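Local coordinates for protein helianthamide (Stichodactyla helianthus, PDB 4X0N) that probably inhibits pancreatic alpha-amylase by sitting in its active-site cleft, as a compact disulfide-bonded protein of beta-defensin-like fold, at residues S5-I8 with Y9-V12. Sequence-based numbering, arbitrary orientation.
Sequences SCYI and YHGV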
ATOM      1  N   SER B   5      -5.071  19.742  -2.704  1.00 24.05           N
ATOM      2  CA  SER B   5      -4.522  18.937  -1.638  1.00 19.79           C
ATOM      3  C   SER B   5      -3.124  18.576  -2.085  1.00 18.09           C
ATOM      4  O   SER B   5      -2.926  18.143  -3.220  1.00 14.19           O
ATOM      5  CB  SER B   5      -5.356  17.668  -1.480  1.00 20.48           C
ATOM      6  OG  SER B   5      -4.818  16.831  -0.473  1.00 21.94           O
ATOM      7  N   CYS B   6      -2.147  18.757  -1.209  1.00 17.20           N
ATOM      8  CA  CYS B   6      -0.789  18.391  -1.575  1.00 16.85           C
ATOM      9  C   CYS B   6      -0.150  17.600  -0.449  1.00 18.84           C
ATOM     10  O   CYS B   6       0.219  18.140   0.591  1.00 14.35           O
ATOM     11  CB  CYS B   6       0.028  19.638  -1.931  1.00 17.08           C
ATOM     12  SG  CYS B   6      -0.275  21.075  -0.880  1.00 13.65           S
ATOM     13  N   TYR B   7      -0.027  16.299  -0.689  1.00 20.13           N
ATOM     14  CA  TYR B   7       0.495  15.364   0.292  1.00 13.72           C
ATOM     15  C   TYR B   7       2.006  15.472   0.377  1.00 13.33           C
ATOM     16  O   TYR B   7       2.695  15.510  -0.639  1.00 16.07           O
ATOM     17  CB  TYR B   7       0.106  13.931  -0.076  1.00 13.99           C
ATOM     18  CG  TYR B   7       0.713  12.886   0.833  1.00 14.44           C
ATOM     19  CD1 TYR B   7       0.128  12.572   2.051  1.00 14.69           C
ATOM     20  CD2 TYR B   7       1.876  12.219   0.474  1.00 13.11           C
ATOM     21  CE1 TYR B   7       0.684  11.618   2.886  1.00 16.63           C
ATOM     22  CE2 TYR B   7       2.439  11.267   1.299  1.00 15.56           C
ATOM     23  CZ  TYR B   7       1.841  10.969   2.504  1.00 14.54           C
ATOM     24  OH  TYR B   7       2.408  10.019   3.320  1.00 11.97           O
ATOM     25  N   ILE B   8       2.513  15.519   1.602  1.00 14.02           N
ATOM     26  CA  ILE B   8       3.944  15.654   1.839  1.00 15.35           C
ATOM     27  C   ILE B   8       4.506  14.407   2.505  1.00 13.94           C
ATOM     28  O   ILE B   8       5.440  13.785   1.997  1.00 18.57           O
ATOM     29  CB  ILE B   8       4.277  16.913   2.659  1.00 15.50           C
ATOM     30  CG1 ILE B   8       3.822  18.164   1.907  1.00 14.11           C
ATOM     31  CG2 ILE B   8       5.767  16.977   2.962  1.00 10.29           C
ATOM     32  CD1 ILE B   8       4.067  19.441   2.657  1.00 11.83           C
ATOM     33  N   TYR B   9       3.925  14.042   3.641  1.00 13.63           N
ATOM     34  CA  TYR B   9       4.347  12.856   4.369  1.00 13.30           C
ATOM     35  C   TYR B   9       3.231  12.438   5.326  1.00 11.94           C
ATOM     36  O   TYR B   9       2.222  13.131   5.443  1.00 13.53           O
ATOM     37  CB  TYR B   9       5.656  13.122   5.126  1.00 10.74           C
ATOM     38  CG  TYR B   9       6.271  11.876   5.719  1.00 12.15           C
ATOM     39  CD1 TYR B   9       6.707  10.841   4.901  1.00 14.05           C
ATOM     40  CD2 TYR B   9       6.396  11.723   7.092  1.00  9.48           C
ATOM     41  CE1 TYR B   9       7.261   9.696   5.430  1.00 10.94           C
ATOM     42  CE2 TYR B   9       6.949  10.578   7.632  1.00 11.25           C
ATOM     43  CZ  TYR B   9       7.381   9.568   6.794  1.00 11.49           C
ATOM     44  OH  TYR B   9       7.928   8.420   7.318  1.00 11.77           O
ATOM     45  N   HIS B  10       3.416  11.304   5.995  1.00 12.62           N
ATOM     46  CA  HIS B  10       2.409  10.749   6.900  1.00 15.43           C
ATOM     47  C   HIS B  10       1.908  11.742   7.948  1.00 16.68           C
ATOM     48  O   HIS B  10       2.640  12.123   8.860  1.00 18.92           O
ATOM     49  CB  HIS B  10       2.933   9.472   7.563  1.00 12.27           C
ATOM     50  CG  HIS B  10       3.504   8.481   6.598  1.00 11.57           C
ATOM     51  ND1 HIS B  10       2.789   7.989   5.523  1.00 11.82           N
ATOM     52  CD2 HIS B  10       4.714   7.883   6.546  1.00 11.32           C
ATOM     53  CE1 HIS B  10       3.540   7.136   4.853  1.00 12.19           C
ATOM     54  NE2 HIS B  10       4.716   7.052   5.449  1.00 12.80           N
ATOM     55  N   GLY B  11       0.650  12.150   7.810  1.00 16.95           N
ATOM     56  CA  GLY B  11       0.038  13.090   8.731  1.00 16.32           C
ATOM     57  C   GLY B  11       0.263  14.544   8.357  1.00 17.10           C
ATOM     58  O   GLY B  11      -0.093  15.448   9.113  1.00 17.36           O
ATOM     59  N   VAL B  12       0.850  14.776   7.186  1.00 15.38           N
ATOM     60  CA  VAL B  12       1.108  16.138   6.732  1.00 15.85           C
ATOM     61  C   VAL B  12       0.632  16.353   5.298  1.00 18.71           C
ATOM     62  O   VAL B  12       1.265  15.899   4.345  1.00 18.58           O
ATOM     63  CB  VAL B  12       2.611  16.490   6.803  1.00 14.77           C
ATOM     64  CG1 VAL B  12       2.843  17.907   6.303  1.00 13.32           C
ATOM     65  CG2 VAL B  12       3.142  16.322   8.222  1.00 15.34           C
TER
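Tyr7 lays its ring along the backbone that leads into the turn, with Tyr9 N 3.8 Å above the ring plane over its centre and Tyr7 CZ 3.6 Å from Tyr9 CA. Tyr7 CG stands anti to the backbone N (chi1 175°), which runs the ring forward along the chain and brings Tyr7 OH to 3.0 Å from His10 ND1; a long flat side chain can span the turn's entry and carry its hydroxyl as far as His10. The next residue, branched Ile8, meets branched Val12, Ile8 CB to Val12 CG1 at 4.0 Å, and Tyr40 touches both. With an alanine here instead of Tyr7, the Tyr9-His10 peptide is likely to lose its ring cover and the His10 imidazole its hydroxyl neighbour. The backbone beneath is the tip of a beta hairpin joining strands 6-9 and 12-17: Ile8 N gives Val12 O a 3.0 Å hydrogen bond, and Tyr9 N adds a weak one to the same oxygen, so two residues face one in a classic beta bulge. Beyond it Val12 N closes a type II turn onto Tyr9 O at 2.8 Å, with Gly11 at the positive phi of 87° where a CB would jam against the carbonyl of His10. Both imidazole nitrogens of His10 and Tyr9 OH hydrogen-bond to acidic side chains of another protein, placing the hairpin tip at the interface, while Cys6 is disulfide-bonded to Cys38 of strand 37-40.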